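Local coordinates for putative carboxynorspermidine decarboxylase protein (Sinorhizobium meliloti, PDB 3MT1), which probably catalyses the pyridoxal 5'-phosphate-dependent decarboxylation of carboxynorspermidine and carboxyspermidine, yielding norspermidine and spermidine, at residues T4-D10 and S239-T245; N282-Y288 and F304-L310. All coordinates share one frame; numbering follows the deposited sequence.

How the interactions relate
Interaction 1 and interaction 2 belong to one mixed beta sheet, separate from the eight-stranded parallel barrel of the same chain. Their centres lie about 20 Å apart and their nearest atoms about 8 Å, so they do not touch; strand 255-259 links them, pairing antiparallel with strand 240-251 and parallel with strand 286-291. Interaction 1 is the more central and buried, its centre about 17 Å from that of the chain against about 31 Å for interaction 2. It is also nearer the predicted substrate-binding residues: the side chain of Ser-239 is about 8 Å from that of Glu-233, and that of Tyr-7 about 10 Å from that of Asp-269. Interaction 2 lies away from both.

Interaction 1: T4-D10 and S239-T245; sequences TPYYLID and STTLEVT
Over one face of the Tyr-6 ring lies the aliphatic part of Glu-243: CB sits 3.8 Å from the ring centroid and 17° off the ring normal, a CH-pi contact, while Glu-243 CG reaches Tyr-6 CE1 at 3.4 Å. Tyr-6 CG stands between its backbone N and carbonyl carbon (chi1 53°), a torsion that brings the ring end back toward the neighbouring strand. The Tyr-7 ring, turned to the other face of the sheet, receives Leu-242 CD1 near the rim of one face, 4.1 Å from Tyr-7 CD2; its OH is bonded to His-266 O.

The Glu-243 chain bends at its second torsion, and its carboxylate plane is 38° from the Tyr-6 ring. Thr-241 OG1 donates to Glu-243 OE2 on the anti lone pair, whereas OE1 forms a salt bridge with Arg-315, so both oxygens are engaged. A water donates to Thr-241 OG1 and to Leu-8 O, spanning the two strands.

The backbone is antiparallel: Tyr-6 and Leu-8 form hydrogen-bonded pairs with Glu-243 and Thr-241, and Tyr-7 and Ile-9 form non-hydrogen-bonded pairs with Leu-242 and Thr-240. This joins the N-terminal strand to strand 240-251 beyond the barrel, as in the C-terminal sheet domain of class-II Orn/Lys/Arg decarboxylases; strand 339-343 pairs with the other edge of strand 6-10. Leu-8 N to Thr-241 O measures 2.7 Å. The Tyr-6 N to Glu-243 O bond is weak, at 3.3 Å.

Before strand 6-10, preceding a cis Pro-5, Thr-4 OG1 accepts from Thr-245 OG1 at 2.6 Å, the side chains crossing nearly at right angles. Asp-260 also bonds Thr-4 OG1.

Interaction 2: N282-Y288 and F304-L310; sequences NEGSHSY and FRFAEEL
Tyr-288 meets Leu-310 through both its ring and its hydroxyl. Leu-310 CD1 lies over the centre of one ring face, 3.9 Å from the centroid and 13° off the normal, a CH-pi contact, while Leu-310 N donates to Tyr-288 OH at 3.0 Å. The two side chains run past each other in opposite directions. With CG anti to the carbonyl carbon, the Tyr-288 ring extends to Glu-309 and Leu-310, where Glu-309 CG approaches its OH. Phe-306 packs beside Tyr-288, its CE2 3.7 Å from Tyr-288 CB and the ring planes 82° apart. Were Tyr-288 replaced by an alanine, Leu-310 N would probably lose its hydroxyl acceptor and Leu-310 CD1 the ring face it lies over.

Paired backbones set these groups in place. Tyr-288 N donates to Phe-304 O at 2.8 Å, and Phe-304 N returns a bond to Tyr-288 O at 2.7 Å, a hydrogen-bonded pair of the antiparallel hairpin formed by strands 286-291 and 300-306. Ser-285 and His-286 both face Phe-306, an arrangement that fits a classic beta bulge. Beyond it Asn-282, its CG anti to the backbone N, turns OD1 to accept from Arg-305 N at 2.7 Å; its amide meets the Phe-304 ring at the edge, with the planes 65° apart.

Farther out, Ala-257 of strand 255-259 touches both Tyr-288 and Leu-310, and Val-279 touches Phe-304 and Phe-306. The chemistry thus combines an apolar aromatic-aliphatic layer with side-chain acceptors for two backbone N-H groups, those of Arg-305 and Leu-310, tying the chain on both sides of the hairpin to its strands.

Interaction 1: T4-D10 and S239-T245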
loop_
_atom_site.group_PDB
_atom_site.type_symbol
_atom_site.label_atom_id
_atom_site.label_comp_id
_atom_site.label_asym_id
_atom_site.label_seq_id
_atom_site.Cartn_x
_atom_site.Cartn_y
_atom_site.Cartn_z
ATOM N N THR B 4 -20.582 -2.347 3.466
ATOM C CA THR B 4 -19.236 -2.752 3.772
ATOM C C THR B 4 -18.390 -2.614 2.502
ATOM O O THR B 4 -18.922 -2.542 1.419
ATOM C CB THR B 4 -19.166 -4.162 4.387
ATOM O OG1 THR B 4 -19.839 -5.084 3.548
ATOM C CG2 THR B 4 -19.820 -4.164 5.728
ATOM N N PRO B 5 -17.071 -2.515 2.641
ATOM C CA PRO B 5 -16.342 -2.421 3.887
ATOM C C PRO B 5 -16.321 -0.989 4.380
ATOM O O PRO B 5 -16.440 -0.044 3.577
ATOM C CB PRO B 5 -14.923 -2.848 3.483
ATOM C CG PRO B 5 -14.777 -2.422 2.071
ATOM C CD PRO B 5 -16.167 -2.631 1.475
ATOM N N TYR B 6 -16.173 -0.821 5.685
ATOM C CA TYR B 6 -15.850 0.474 6.252
ATOM C C TYR B 6 -15.042 0.297 7.558
ATOM O O TYR B 6 -15.123 -0.765 8.217
ATOM C CB TYR B 6 -17.114 1.322 6.478
ATOM C CG TYR B 6 -18.203 0.634 7.273
ATOM C CD1 TYR B 6 -18.251 0.726 8.658
ATOM C CD2 TYR B 6 -19.195 -0.101 6.636
ATOM C CE1 TYR B 6 -19.269 0.098 9.389
ATOM C CE2 TYR B 6 -20.201 -0.734 7.361
ATOM C CZ TYR B 6 -20.222 -0.634 8.735
ATOM O OH TYR B 6 -21.214 -1.266 9.444
ATOM N N TYR B 7 -14.241 1.317 7.888
ATOM C CA TYR B 7 -13.530 1.368 9.150
ATOM C C TYR B 7 -14.461 2.070 10.107
ATOM O O TYR B 7 -14.935 3.178 9.801
ATOM C CB TYR B 7 -12.262 2.209 9.021
ATOM C CG TYR B 7 -11.213 1.748 8.018
ATOM C CD1 TYR B 7 -11.088 2.386 6.778
ATOM C CD2 TYR B 7 -10.296 0.741 8.338
ATOM C CE1 TYR B 7 -10.120 1.994 5.848
ATOM C CE2 TYR B 7 -9.307 0.334 7.422
ATOM C CZ TYR B 7 -9.225 0.970 6.168
ATOM O OH TYR B 7 -8.266 0.599 5.226
ATOM N N LEU B 8 -14.729 1.475 11.267
ATOM C CA LEU B 8 -15.672 2.097 12.205
ATOM C C LEU B 8 -14.936 2.566 13.439
ATOM O O LEU B 8 -14.418 1.770 14.214
ATOM C CB LEU B 8 -16.781 1.120 12.573
ATOM C CG LEU B 8 -17.914 1.577 13.501
ATOM C CD1 LEU B 8 -18.526 2.831 13.047
ATOM C CD2 LEU B 8 -19.022 0.506 13.602
ATOM N N ILE B 9 -14.849 3.865 13.611
ATOM C CA ILE B 9 -14.174 4.378 14.762
ATOM C C ILE B 9 -15.179 4.565 15.885
ATOM O O ILE B 9 -16.115 5.353 15.765
ATOM C CB ILE B 9 -13.466 5.688 14.445
ATOM C CG1 ILE B 9 -12.376 5.446 13.379
ATOM C CG2 ILE B 9 -12.917 6.335 15.747
ATOM C CD1 ILE B 9 -12.009 6.732 12.589
ATOM N N ASP B 10 -14.984 3.812 16.964
ATOM C CA ASP B 10 -15.874 3.880 18.102
ATOM C C ASP B 10 -15.554 5.094 19.006
ATOM O O ASP B 10 -14.562 5.103 19.744
ATOM C CB ASP B 10 -15.874 2.554 18.909
ATOM C CG ASP B 10 -16.883 2.573 20.069
ATOM O OD1 ASP B 10 -17.940 1.887 19.976
ATOM O OD2 ASP B 10 -16.641 3.314 21.075
ATOM N N SER B 239 -9.760 0.767 19.280
ATOM C CA SER B 239 -10.789 1.771 19.157
ATOM C C SER B 239 -11.621 1.562 17.933
ATOM O O SER B 239 -12.765 2.030 17.884
ATOM C CB SER B 239 -10.204 3.173 19.068
ATOM O OG SER B 239 -9.780 3.425 17.737
ATOM N N THR B 240 -11.039 0.900 16.935
ATOM C CA THR B 240 -11.607 0.896 15.601
ATOM C C THR B 240 -11.700 -0.514 15.030
ATOM O O THR B 240 -10.830 -1.322 15.251
ATOM C CB THR B 240 -10.725 1.772 14.684
ATOM O OG1 THR B 240 -10.621 3.097 15.251
ATOM C CG2 THR B 240 -11.263 1.849 13.236
ATOM N N THR B 241 -12.750 -0.787 14.259
ATOM C CA THR B 241 -12.883 -2.065 13.555
ATOM C C THR B 241 -12.955 -1.864 12.038
ATOM O O THR B 241 -13.315 -0.772 11.568
ATOM C CB THR B 241 -14.141 -2.811 14.004
ATOM O OG1 THR B 241 -15.271 -1.924 13.884
ATOM C CG2 THR B 241 -14.012 -3.294 15.488
ATOM N N LEU B 242 -12.602 -2.906 11.276
ATOM C CA LEU B 242 -12.898 -2.939 9.847
ATOM C C LEU B 242 -14.089 -3.895 9.610
ATOM O O LEU B 242 -13.942 -5.104 9.760
ATOM C CB LEU B 242 -11.658 -3.356 9.005
ATOM C CG LEU B 242 -11.834 -3.593 7.487
ATOM C CD1 LEU B 242 -12.465 -2.389 6.750
ATOM C CD2 LEU B 242 -10.541 -4.111 6.749
ATOM N N GLU B 243 -15.245 -3.347 9.232
ATOM C CA GLU B 243 -16.447 -4.131 8.989
ATOM C C GLU B 243 -16.532 -4.742 7.582
ATOM O O GLU B 243 -16.468 -4.009 6.591
ATOM C CB GLU B 243 -17.664 -3.250 9.254
ATOM C CG GLU B 243 -17.665 -2.628 10.660
ATOM C CD GLU B 243 -17.665 -3.665 11.791
ATOM O OE1 GLU B 243 -18.392 -4.703 11.712
ATOM O OE2 GLU B 243 -16.932 -3.438 12.776
ATOM N N VAL B 244 -16.686 -6.064 7.480
ATOM C CA VAL B 244 -16.782 -6.719 6.156
ATOM C C VAL B 244 -17.930 -7.765 6.050
ATOM O O VAL B 244 -18.487 -8.199 7.062
ATOM C CB VAL B 244 -15.453 -7.407 5.702
ATOM C CG1 VAL B 244 -14.273 -6.441 5.740
ATOM C CG2 VAL B 244 -15.163 -8.651 6.550
ATOM N N THR B 245 -18.248 -8.162 4.816
ATOM C CA THR B 245 -19.289 -9.102 4.535
ATOM C C THR B 245 -18.647 -10.288 3.853
ATOM O O THR B 245 -17.672 -10.125 3.136
ATOM C CB THR B 245 -20.376 -8.473 3.614
ATOM O OG1 THR B 245 -20.966 -7.355 4.279
ATOM C CG2 THR B 245 -21.486 -9.432 3.352
HETATM O O HOH W 1 -15.434 0.153 16.027
#

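Interaction 2: N282-Y288 and F304-L310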
loop_
_atom_site.group_PDB
_atom_site.type_symbol
_atom_site.label_atom_id
_atom_site.label_comp_id
_atom_site.label_asym_id
_atom_site.label_seq_id
_atom_site.Cartn_x
_atom_site.Cartn_y
_atom_site.Cartn_z
ATOM N N ASN B 282 -12.632 -15.721 19.263
ATOM C CA ASN B 282 -12.057 -16.569 18.239
ATOM C C ASN B 282 -12.322 -18.010 18.631
ATOM O O ASN B 282 -11.395 -18.795 18.868
ATOM C CB ASN B 282 -10.586 -16.254 17.964
ATOM C CG ASN B 282 -10.077 -16.960 16.739
ATOM O OD1 ASN B 282 -10.855 -17.386 15.890
ATOM N ND2 ASN B 282 -8.773 -17.102 16.640
ATOM N N GLU B 283 -13.612 -18.333 18.737
ATOM C CA GLU B 283 -14.044 -19.591 19.344
ATOM C C GLU B 283 -15.112 -20.279 18.528
ATOM O O GLU B 283 -15.713 -19.670 17.643
ATOM C CB GLU B 283 -14.563 -19.366 20.764
ATOM C CG GLU B 283 -13.507 -18.969 21.799
ATOM C CD GLU B 283 -12.388 -20.008 21.977
ATOM O OE1 GLU B 283 -12.521 -21.150 21.468
ATOM O OE2 GLU B 283 -11.366 -19.667 22.626
ATOM N N GLY B 284 -15.351 -21.544 18.848
ATOM C CA GLY B 284 -16.279 -22.369 18.105
ATOM C C GLY B 284 -15.530 -23.427 17.328
ATOM O O GLY B 284 -14.298 -23.495 17.370
ATOM N N SER B 285 -16.273 -24.254 16.604
ATOM C CA SER B 285 -15.669 -25.371 15.893
ATOM C C SER B 285 -15.906 -25.349 14.387
ATOM O O SER B 285 -16.012 -26.405 13.763
ATOM C CB SER B 285 -16.147 -26.698 16.501
ATOM O OG SER B 285 -17.558 -26.719 16.616
ATOM N N HIS B 286 -15.997 -24.153 13.807
ATOM C CA HIS B 286 -15.899 -23.995 12.348
ATOM C C HIS B 286 -14.724 -23.129 12.006
ATOM O O HIS B 286 -14.799 -21.914 12.104
ATOM C CB HIS B 286 -17.181 -23.433 11.745
ATOM C CG HIS B 286 -18.296 -24.415 11.746
ATOM N ND1 HIS B 286 -19.153 -24.564 12.817
ATOM C CD2 HIS B 286 -18.649 -25.355 10.839
ATOM C CE1 HIS B 286 -20.013 -25.532 12.553
ATOM N NE2 HIS B 286 -19.724 -26.034 11.363
ATOM N N SER B 287 -13.636 -23.766 11.606
ATOM C CA SER B 287 -12.405 -23.061 11.322
ATOM C C SER B 287 -12.352 -22.614 9.864
ATOM O O SER B 287 -12.459 -23.428 8.931
ATOM C CB SER B 287 -11.180 -23.903 11.717
ATOM O OG SER B 287 -10.214 -23.093 12.384
ATOM N N TYR B 288 -12.208 -21.303 9.689
ATOM C CA TYR B 288 -12.236 -20.663 8.370
ATOM C C TYR B 288 -10.951 -19.921 8.081
ATOM O O TYR B 288 -10.433 -19.180 8.932
ATOM C CB TYR B 288 -13.400 -19.678 8.243
ATOM C CG TYR B 288 -14.734 -20.298 7.910
ATOM C CD1 TYR B 288 -15.230 -20.272 6.610
ATOM C CD2 TYR B 288 -15.512 -20.900 8.895
ATOM C CE1 TYR B 288 -16.466 -20.834 6.294
ATOM C CE2 TYR B 288 -16.743 -21.464 8.596
ATOM C CZ TYR B 288 -17.220 -21.435 7.300
ATOM O OH TYR B 288 -18.454 -22.009 7.009
ATOM N N PHE B 304 -9.643 -18.454 11.371
ATOM C CA PHE B 304 -10.359 -18.201 12.598
ATOM C C PHE B 304 -11.368 -19.261 12.942
ATOM O O PHE B 304 -11.776 -20.057 12.111
ATOM C CB PHE B 304 -11.021 -16.831 12.574
ATOM C CG PHE B 304 -10.053 -15.716 12.397
ATOM C CD1 PHE B 304 -9.246 -15.321 13.448
ATOM C CD2 PHE B 304 -9.917 -15.087 11.159
ATOM C CE1 PHE B 304 -8.335 -14.310 13.285
ATOM C CE2 PHE B 304 -8.998 -14.071 10.988
ATOM C CZ PHE B 304 -8.203 -13.680 12.059
ATOM N N ARG B 305 -11.726 -19.275 14.215
ATOM C CA ARG B 305 -12.843 -20.046 14.712
ATOM C C ARG B 305 -14.111 -19.173 14.750
ATOM O O ARG B 305 -14.072 -17.961 15.034
ATOM C CB ARG B 305 -12.507 -20.644 16.082
ATOM C CG ARG B 305 -11.656 -21.882 16.007
ATOM C CD ARG B 305 -10.887 -22.127 17.291
ATOM N NE ARG B 305 -10.522 -23.535 17.417
ATOM C CZ ARG B 305 -9.370 -23.978 17.924
ATOM N NH1 ARG B 305 -8.443 -23.115 18.342
ATOM N NH2 ARG B 305 -9.133 -25.290 18.004
ATOM N N PHE B 306 -15.215 -19.824 14.408
ATOM C CA PHE B 306 -16.549 -19.271 14.467
ATOM C C PHE B 306 -17.415 -20.353 15.085
ATOM O O PHE B 306 -17.037 -21.530 15.099
ATOM C CB PHE B 306 -17.028 -18.932 13.063
ATOM C CG PHE B 306 -16.169 -17.906 12.370
ATOM C CD1 PHE B 306 -16.400 -16.548 12.565
ATOM C CD2 PHE B 306 -15.114 -18.304 11.549
ATOM C CE1 PHE B 306 -15.601 -15.593 11.944
ATOM C CE2 PHE B 306 -14.314 -17.365 10.926
ATOM C CZ PHE B 306 -14.549 -16.004 11.119
ATOM N N ALA B 307 -18.562 -19.951 15.625
ATOM C CA ALA B 307 -19.453 -20.883 16.316
ATOM C C ALA B 307 -20.399 -21.546 15.306
ATOM O O ALA B 307 -20.732 -22.730 15.442
ATOM C CB ALA B 307 -20.216 -20.154 17.379
ATOM N N GLU B 308 -20.796 -20.770 14.285
ATOM C CA GLU B 308 -21.711 -21.219 13.215
ATOM C C GLU B 308 -21.087 -21.081 11.841
ATOM O O GLU B 308 -20.407 -20.087 11.536
ATOM C CB GLU B 308 -23.022 -20.414 13.188
ATOM C CG GLU B 308 -23.622 -20.065 14.543
ATOM C CD GLU B 308 -23.009 -18.813 15.133
ATOM O OE1 GLU B 308 -22.133 -18.219 14.461
ATOM O OE2 GLU B 308 -23.392 -18.432 16.265
ATOM N N GLU B 309 -21.362 -22.081 11.014
ATOM C CA GLU B 309 -21.106 -22.043 9.586
ATOM C C GLU B 309 -21.373 -20.652 8.987
ATOM O O GLU B 309 -22.454 -20.073 9.191
ATOM C CB GLU B 309 -21.993 -23.077 8.906
ATOM C CG GLU B 309 -21.445 -23.605 7.610
ATOM C CD GLU B 309 -22.526 -24.092 6.678
ATOM O OE1 GLU B 309 -23.714 -24.166 7.085
ATOM O OE2 GLU B 309 -22.182 -24.412 5.525
ATOM N N LEU B 310 -20.385 -20.123 8.268
ATOM C CA LEU B 310 -20.503 -18.816 7.634
ATOM C C LEU B 310 -21.269 -18.877 6.319
ATOM O O LEU B 310 -21.061 -19.782 5.498
ATOM C CB LEU B 310 -19.121 -18.215 7.363
ATOM C CG LEU B 310 -18.272 -17.728 8.522
ATOM C CD1 LEU B 310 -16.988 -17.159 7.942
ATOM C CD2 LEU B 310 -19.014 -16.689 9.379
#